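Local coordinates for uncharacterized protein (Vibrio parahaemolyticus M0605, PDB 3X0T) that is PirA, a jelly-roll protein of a plasmid-encoded toxin that makes this marine bacterium virulent, probably one component of a pore-forming system, at residues 38-44 against 78-84; 56-62 against 88-92. Residue numbers count along the deposited sequence, not the author numbering.

Contact 1: 38-44 against 78-84; sequences GRSVDIE and ETYHLQR
Strands 41-44 and 79-82 run antiparallel, their axes at 158° and 4.6 Å apart at closest approach. Val-41 pairs with Leu-82 and Ile-43 with Tyr-80 as hydrogen-bonded pairs; Asp-42/His-81 and Glu-44/Thr-79 are the non-hydrogen-bonded pairs between and beyond them. Four backbone bonds fix this register: Val-41 N to Leu-82 O (3.1 Å), Leu-82 N to Val-41 O (2.8 Å), Ile-43 N to Tyr-80 O (2.9 Å) and Tyr-80 N to Ile-43 O (2.9 Å). CA-H...O contacts supplement them, such as Thr-79 CA to Ile-43 O at 3.1 Å.

Within the ladder, Asp-42 (chi1 m) and His-81 (chi1 t) form a His-carboxylate hydrogen bond, His-81 ND1 to Asp-42 OD1 at 2.8 Å, while NE2 of the same imidazole donates to Gln-83 OE1 at 2.7 Å. Past its end, Ser-40, with chi1 m, offers OG to Arg-84 N (2.8 Å), and the extended side chain of Arg-84, beginning with chi1 p, sends NH1 to Gly-38 O (2.7 Å).

Apolar contacts occupy the face opposite Asp-42 and His-81: Val-41 CG2 lies 4.2 Å from Leu-82 CB, and Ile-43 CG2 4.0 Å from Tyr-80 CB.

This is a ladder at the margin of one sheet of a jelly-roll sandwich. Strand 79-82 is outermost within the chain, and strand 41-45 is flanked on its other side by strand 104-110. Val-41, Ile-43 and Leu-82 face the second sheet, meeting Ile-94 and Val-96 of strand 91-98 and Ile-53 of strand 51-58; on the same face Tyr-80 stacks on His-72 and touches Val-74, both of strand 67-74 in that second sheet.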
loop_
_atom_site.group_PDB
_atom_site.type_symbol
_atom_site.label_atom_id
_atom_site.label_comp_id
_atom_site.label_asym_id
_atom_site.label_seq_id
_atom_site.Cartn_x
_atom_site.Cartn_y
_atom_site.Cartn_z
ATOM N N GLY A 38 -11.465 0.101 -0.199
ATOM C CA GLY A 38 -10.269 0.838 -0.511
ATOM C C GLY A 38 -9.816 0.829 -1.945
ATOM O O GLY A 38 -10.635 0.858 -2.861
ATOM N N ARG A 39 -8.529 0.756 -2.140
ATOM C CA ARG A 39 -7.899 0.915 -3.468
ATOM C C ARG A 39 -6.754 -0.058 -3.551
ATOM O O ARG A 39 -5.956 -0.161 -2.647
ATOM C CB ARG A 39 -7.384 2.407 -3.578
ATOM C CG ARG A 39 -6.547 2.704 -4.798
ATOM C CD ARG A 39 -6.560 4.160 -5.165
ATOM N NE ARG A 39 -6.080 5.020 -4.055
ATOM C CZ ARG A 39 -6.245 6.333 -4.064
ATOM N NH1 ARG A 39 -5.814 7.041 -3.043
ATOM N NH2 ARG A 39 -6.889 6.953 -5.091
ATOM N N SER A 40 -6.651 -0.708 -4.700
ATOM C CA SER A 40 -5.542 -1.658 -4.954
ATOM C C SER A 40 -4.361 -0.917 -5.542
ATOM O O SER A 40 -4.528 0.117 -6.200
ATOM C CB SER A 40 -6.023 -2.701 -6.017
ATOM O OG SER A 40 -7.103 -3.438 -5.471
ATOM N N VAL A 41 -3.155 -1.498 -5.388
ATOM C CA VAL A 41 -1.951 -0.862 -5.950
ATOM C C VAL A 41 -1.048 -1.997 -6.430
ATOM O O VAL A 41 -1.186 -3.136 -6.047
ATOM C CB VAL A 41 -1.185 -0.022 -4.920
ATOM C CG1 VAL A 41 -2.096 1.023 -4.336
ATOM C CG2 VAL A 41 -0.537 -0.831 -3.839
ATOM N N ASP A 42 -0.105 -1.587 -7.295
ATOM C CA ASP A 42 1.042 -2.447 -7.539
ATOM C C ASP A 42 2.272 -1.772 -6.960
ATOM O O ASP A 42 2.405 -0.556 -6.969
ATOM C CB ASP A 42 1.323 -2.684 -9.052
ATOM C CG ASP A 42 0.102 -3.036 -9.767
ATOM O OD1 ASP A 42 -0.603 -3.914 -9.346
ATOM O OD2 ASP A 42 -0.127 -2.381 -10.832
ATOM N N ILE A 43 3.185 -2.569 -6.423
ATOM C CA ILE A 43 4.453 -2.054 -5.932
ATOM C C ILE A 43 5.609 -2.641 -6.798
ATOM O O ILE A 43 5.673 -3.864 -6.972
ATOM C CB ILE A 43 4.673 -2.445 -4.456
ATOM C CG1 ILE A 43 6.097 -1.964 -4.025
ATOM C CG2 ILE A 43 4.453 -3.933 -4.119
ATOM C CD1 ILE A 43 6.362 -2.100 -2.523
ATOM N N GLU A 44 6.478 -1.733 -7.290
ATOM C CA GLU A 44 7.723 -2.153 -7.946
ATOM C C GLU A 44 8.847 -1.792 -6.965
ATOM O O GLU A 44 9.042 -0.657 -6.597
ATOM C CB GLU A 44 7.883 -1.340 -9.271
ATOM C CG GLU A 44 9.164 -1.660 -9.962
ATOM C CD GLU A 44 9.475 -0.738 -11.134
ATOM O OE1 GLU A 44 8.803 0.338 -11.319
ATOM O OE2 GLU A 44 10.474 -1.030 -11.835
ATOM N N GLU A 78 11.164 -6.785 -8.349
ATOM C CA GLU A 78 9.866 -7.400 -8.614
ATOM C C GLU A 78 8.765 -6.361 -8.538
ATOM O O GLU A 78 8.873 -5.353 -7.811
ATOM C CB GLU A 78 9.504 -8.446 -7.540
ATOM C CG GLU A 78 10.373 -9.717 -7.515
ATOM C CD GLU A 78 9.872 -10.753 -6.443
ATOM O OE1 GLU A 78 9.112 -10.476 -5.414
ATOM O OE2 GLU A 78 10.370 -11.847 -6.756
ATOM N N THR A 79 7.688 -6.668 -9.263
ATOM C CA THR A 79 6.457 -5.922 -9.141
ATOM C C THR A 79 5.373 -6.849 -8.641
ATOM O O THR A 79 5.254 -7.989 -9.083
ATOM C CB THR A 79 6.031 -5.283 -10.452
ATOM O OG1 THR A 79 7.084 -4.410 -10.892
ATOM C CG2 THR A 79 4.805 -4.600 -10.355
ATOM N N TYR A 80 4.565 -6.401 -7.689
ATOM C CA TYR A 80 3.555 -7.202 -7.057
ATOM C C TYR A 80 2.205 -6.481 -6.947
ATOM O O TYR A 80 2.207 -5.294 -6.650
ATOM C CB TYR A 80 3.977 -7.564 -5.649
ATOM C CG TYR A 80 2.955 -8.274 -4.878
ATOM C CD1 TYR A 80 2.676 -9.627 -5.167
ATOM C CD2 TYR A 80 2.189 -7.635 -3.884
ATOM C CE1 TYR A 80 1.717 -10.314 -4.454
ATOM C CE2 TYR A 80 1.247 -8.346 -3.144
ATOM C CZ TYR A 80 1.011 -9.693 -3.465
ATOM O OH TYR A 80 0.047 -10.367 -2.721
ATOM N N HIS A 81 1.099 -7.171 -7.236
ATOM C CA HIS A 81 -0.256 -6.544 -7.149
ATOM C C HIS A 81 -0.889 -6.834 -5.831
ATOM O O HIS A 81 -1.085 -7.990 -5.424
ATOM C CB HIS A 81 -1.133 -7.152 -8.254
ATOM C CG HIS A 81 -2.519 -6.612 -8.149
ATOM N ND1 HIS A 81 -2.853 -5.323 -8.528
ATOM C CD2 HIS A 81 -3.663 -7.133 -7.680
ATOM C CE1 HIS A 81 -4.141 -5.065 -8.301
ATOM N NE2 HIS A 81 -4.657 -6.160 -7.797
ATOM N N LEU A 82 -1.123 -5.758 -5.040
ATOM C CA LEU A 82 -1.847 -5.858 -3.787
ATOM C C LEU A 82 -3.281 -5.466 -4.040
ATOM O O LEU A 82 -3.627 -4.287 -4.227
ATOM C CB LEU A 82 -1.208 -4.883 -2.773
ATOM C CG LEU A 82 -1.885 -4.813 -1.407
ATOM C CD1 LEU A 82 -1.919 -6.166 -0.750
ATOM C CD2 LEU A 82 -1.237 -3.779 -0.534
ATOM N N GLN A 83 -4.146 -6.492 -4.068
ATOM C CA GLN A 83 -5.580 -6.225 -4.272
ATOM C C GLN A 83 -6.206 -5.807 -2.929
ATOM O O GLN A 83 -5.990 -6.464 -1.917
ATOM C CB GLN A 83 -6.198 -7.549 -4.810
ATOM C CG GLN A 83 -7.703 -7.449 -5.053
ATOM C CD GLN A 83 -8.077 -6.509 -6.236
ATOM O OE1 GLN A 83 -7.277 -6.192 -7.119
ATOM N NE2 GLN A 83 -9.341 -6.101 -6.210
ATOM N N ARG A 84 -7.041 -4.785 -2.980
ATOM C CA ARG A 84 -7.681 -4.351 -1.754
ATOM C C ARG A 84 -8.567 -5.445 -1.187
ATOM O O ARG A 84 -9.129 -6.240 -1.945
ATOM C CB ARG A 84 -8.538 -3.141 -2.040
ATOM C CG ARG A 84 -9.716 -3.486 -2.933
ATOM C CD ARG A 84 -10.480 -2.244 -3.245
ATOM N NE ARG A 84 -11.622 -2.563 -4.130
ATOM C CZ ARG A 84 -12.270 -1.675 -4.890
ATOM N NH1 ARG A 84 -11.868 -0.452 -4.907
ATOM N NH2 ARG A 84 -13.352 -2.034 -5.615
#

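Contact 2: 56-62 against 88-92; sequences QWGAPFM and AFYHQ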
loop_
_atom_site.group_PDB
_atom_site.type_symbol
_atom_site.label_atom_id
_atom_site.label_comp_id
_atom_site.label_asym_id
_atom_site.label_seq_id
_atom_site.Cartn_x
_atom_site.Cartn_y
_atom_site.Cartn_z
ATOM N N GLN A 56 -3.591 -2.315 5.752
ATOM C CA GLN A 56 -3.977 -2.227 7.159
ATOM C C GLN A 56 -5.305 -1.510 7.313
ATOM O O GLN A 56 -5.692 -0.728 6.417
ATOM C CB GLN A 56 -2.917 -1.495 7.947
ATOM C CG GLN A 56 -1.584 -2.234 7.952
ATOM C CD GLN A 56 -0.555 -1.592 8.852
ATOM O OE1 GLN A 56 -0.780 -0.506 9.414
ATOM N NE2 GLN A 56 0.589 -2.258 9.004
ATOM N N TRP A 57 -6.000 -1.771 8.423
ATOM C CA TRP A 57 -7.288 -1.157 8.680
ATOM C C TRP A 57 -7.393 -0.749 10.122
ATOM O O TRP A 57 -6.674 -1.272 10.986
ATOM C CB TRP A 57 -8.455 -2.064 8.233
ATOM C CG TRP A 57 -8.634 -3.267 9.117
ATOM C CD1 TRP A 57 -7.954 -4.475 9.045
ATOM C CD2 TRP A 57 -9.511 -3.381 10.235
ATOM N NE1 TRP A 57 -8.395 -5.308 10.025
ATOM C CE2 TRP A 57 -9.325 -4.664 10.788
ATOM C CE3 TRP A 57 -10.430 -2.512 10.859
ATOM C CZ2 TRP A 57 -10.006 -5.072 11.963
ATOM C CZ3 TRP A 57 -11.085 -2.921 12.009
ATOM C CH2 TRP A 57 -10.880 -4.195 12.536
ATOM N N GLY A 58 -8.332 0.150 10.401
ATOM C CA GLY A 58 -8.584 0.583 11.784
ATOM C C GLY A 58 -10.095 0.700 12.004
ATOM O O GLY A 58 -10.872 0.991 11.072
ATOM N N ALA A 59 -10.462 0.456 13.256
ATOM C CA ALA A 59 -11.858 0.584 13.728
ATOM C C ALA A 59 -12.195 2.070 13.925
ATOM O O ALA A 59 -11.322 2.947 13.914
ATOM C CB ALA A 59 -11.958 -0.179 15.065
ATOM N N PRO A 60 -13.470 2.380 14.202
ATOM C CA PRO A 60 -13.824 3.749 14.570
ATOM C C PRO A 60 -12.938 4.216 15.690
ATOM O O PRO A 60 -12.587 3.467 16.675
ATOM C CB PRO A 60 -15.297 3.648 15.041
ATOM C CG PRO A 60 -15.815 2.516 14.145
ATOM C CD PRO A 60 -14.647 1.479 14.182
ATOM N N PHE A 61 -12.484 5.464 15.588
ATOM C CA PHE A 61 -11.656 6.121 16.609
ATOM C C PHE A 61 -10.276 5.462 16.673
ATOM O O PHE A 61 -9.537 5.764 17.619
ATOM C CB PHE A 61 -12.294 6.181 18.031
ATOM C CG PHE A 61 -13.701 6.728 17.907
ATOM C CD1 PHE A 61 -13.959 8.016 17.466
ATOM C CD2 PHE A 61 -14.782 5.867 18.129
ATOM C CE1 PHE A 61 -15.272 8.520 17.323
ATOM C CE2 PHE A 61 -16.084 6.382 17.940
ATOM C CZ PHE A 61 -16.298 7.659 17.531
ATOM N N MET A 62 -9.917 4.617 15.716
ATOM C CA MET A 62 -8.637 3.907 15.767
ATOM C C MET A 62 -8.477 3.102 17.073
ATOM O O MET A 62 -7.361 2.846 17.501
ATOM C CB MET A 62 -7.455 4.845 15.465
ATOM C CG MET A 62 -7.462 5.327 14.081
ATOM S SD MET A 62 -7.290 4.034 12.814
ATOM C CE MET A 62 -5.738 3.226 13.337
ATOM N N ALA A 88 -15.301 -3.172 3.568
ATOM C CA ALA A 88 -15.246 -1.733 3.733
ATOM C C ALA A 88 -14.722 -1.383 5.124
ATOM O O ALA A 88 -15.007 -2.116 6.107
ATOM C CB ALA A 88 -16.657 -1.157 3.529
ATOM N N PHE A 89 -13.997 -0.267 5.236
ATOM C CA PHE A 89 -13.372 0.135 6.466
ATOM C C PHE A 89 -13.671 1.549 6.803
ATOM O O PHE A 89 -13.928 2.399 5.914
ATOM C CB PHE A 89 -11.837 -0.014 6.356
ATOM C CG PHE A 89 -11.388 -1.418 6.012
ATOM C CD1 PHE A 89 -11.554 -2.439 7.003
ATOM C CD2 PHE A 89 -10.813 -1.736 4.796
ATOM C CE1 PHE A 89 -11.079 -3.735 6.676
ATOM C CE2 PHE A 89 -10.351 -3.016 4.523
ATOM C CZ PHE A 89 -10.476 -3.999 5.456
ATOM N N TYR A 90 -13.549 1.925 8.076
ATOM C CA TYR A 90 -13.566 3.307 8.531
ATOM C C TYR A 90 -12.225 3.980 8.337
ATOM O O TYR A 90 -12.168 5.182 8.060
ATOM C CB TYR A 90 -13.963 3.342 10.000
ATOM C CG TYR A 90 -15.404 2.959 10.221
ATOM C CD1 TYR A 90 -16.439 3.889 10.061
ATOM C CD2 TYR A 90 -15.760 1.662 10.564
ATOM C CE1 TYR A 90 -17.773 3.564 10.222
ATOM C CE2 TYR A 90 -17.108 1.327 10.739
ATOM C CZ TYR A 90 -18.088 2.270 10.578
ATOM O OH TYR A 90 -19.431 1.953 10.703
ATOM N N HIS A 91 -11.142 3.237 8.500
ATOM C CA HIS A 91 -9.767 3.689 8.326
ATOM C C HIS A 91 -9.002 2.618 7.622
ATOM O O HIS A 91 -9.134 1.440 7.992
ATOM C CB HIS A 91 -9.090 4.047 9.652
ATOM C CG HIS A 91 -9.817 5.109 10.407
ATOM N ND1 HIS A 91 -9.720 6.453 10.090
ATOM C CD2 HIS A 91 -10.789 4.992 11.368
ATOM C CE1 HIS A 91 -10.571 7.115 10.844
ATOM N NE2 HIS A 91 -11.251 6.261 11.600
ATOM N N GLN A 92 -8.142 2.980 6.682
ATOM C CA GLN A 92 -7.307 2.000 5.995
ATOM C C GLN A 92 -6.079 2.701 5.467
ATOM O O GLN A 92 -6.093 3.912 5.202
ATOM C CB GLN A 92 -8.104 1.225 4.934
ATOM C CG GLN A 92 -8.660 2.136 3.801
ATOM C CD GLN A 92 -9.750 1.442 3.114
ATOM O OE1 GLN A 92 -9.526 0.382 2.447
ATOM N NE2 GLN A 92 -10.969 1.923 3.187
HETATM O O HOH W 1 -12.876 -0.251 9.722
HETATM O O HOH W 2 -13.369 7.064 13.368
#
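Two neighbouring strands of an antiparallel sheet meet here at one end of the sandwich, where the end of strand 51-58 and the start of strand 91-98 pass into loops. The pairing is short. Gly-58 and His-91 form the hydrogen-bonded pair, strong from Gly-58 N to His-91 O (2.8 Å) but weak in return, from His-91 N to Gly-58 O (3.4 Å). Beyond it a water takes over, donating to Gly-58 O (2.7 Å) and accepting from Tyr-90 N (2.8 Å).

Side-chain contacts accompany this short pairing. Trp-57 CB sits over the face of the Phe-89 ring, 3.6 Å from its centroid, and Pro-60 CG makes a second CH-pi contact 3.9 Å from the centroid of the Tyr-90 ring. Met-62 folds back beside His-91, its SD 3.6 Å from His-91 CB; a side chain at Gly-58 would collide with that sulfur. A second water lies 2.9 Å from both Phe-61 N and His-91 NE2, and His-91 ND1 bonds to His-30.

Residues 59-62 form a type II beta turn, closed by Met-62 N to Ala-59 O at 2.8 Å; turns and loops of this kind join the strands at the end of a jelly-roll sandwich.

How the contacts relate
Each contact belongs to a different four-stranded antiparallel sheet of the same sandwich, and their centres lie about 19 Å apart. Contact 1 joins strands 41-45 and 79-82; contact 2 joins strands 51-58 and 91-98. Along the chain the segments alternate, 38-44, 56-62, 78-84, 88-92, so consecutive strands of the two pairs pass from one sheet to the other, as expected of a jelly roll. The contacts nevertheless touch: Gly-38 CA lies 3.1 Å from Gln-92 OE1. Contact 1 is nearer the chain centre, contact 2 at an end of the sandwich. All four segments fall in the PirA-like family, which is grouped with galactose-binding-like domains.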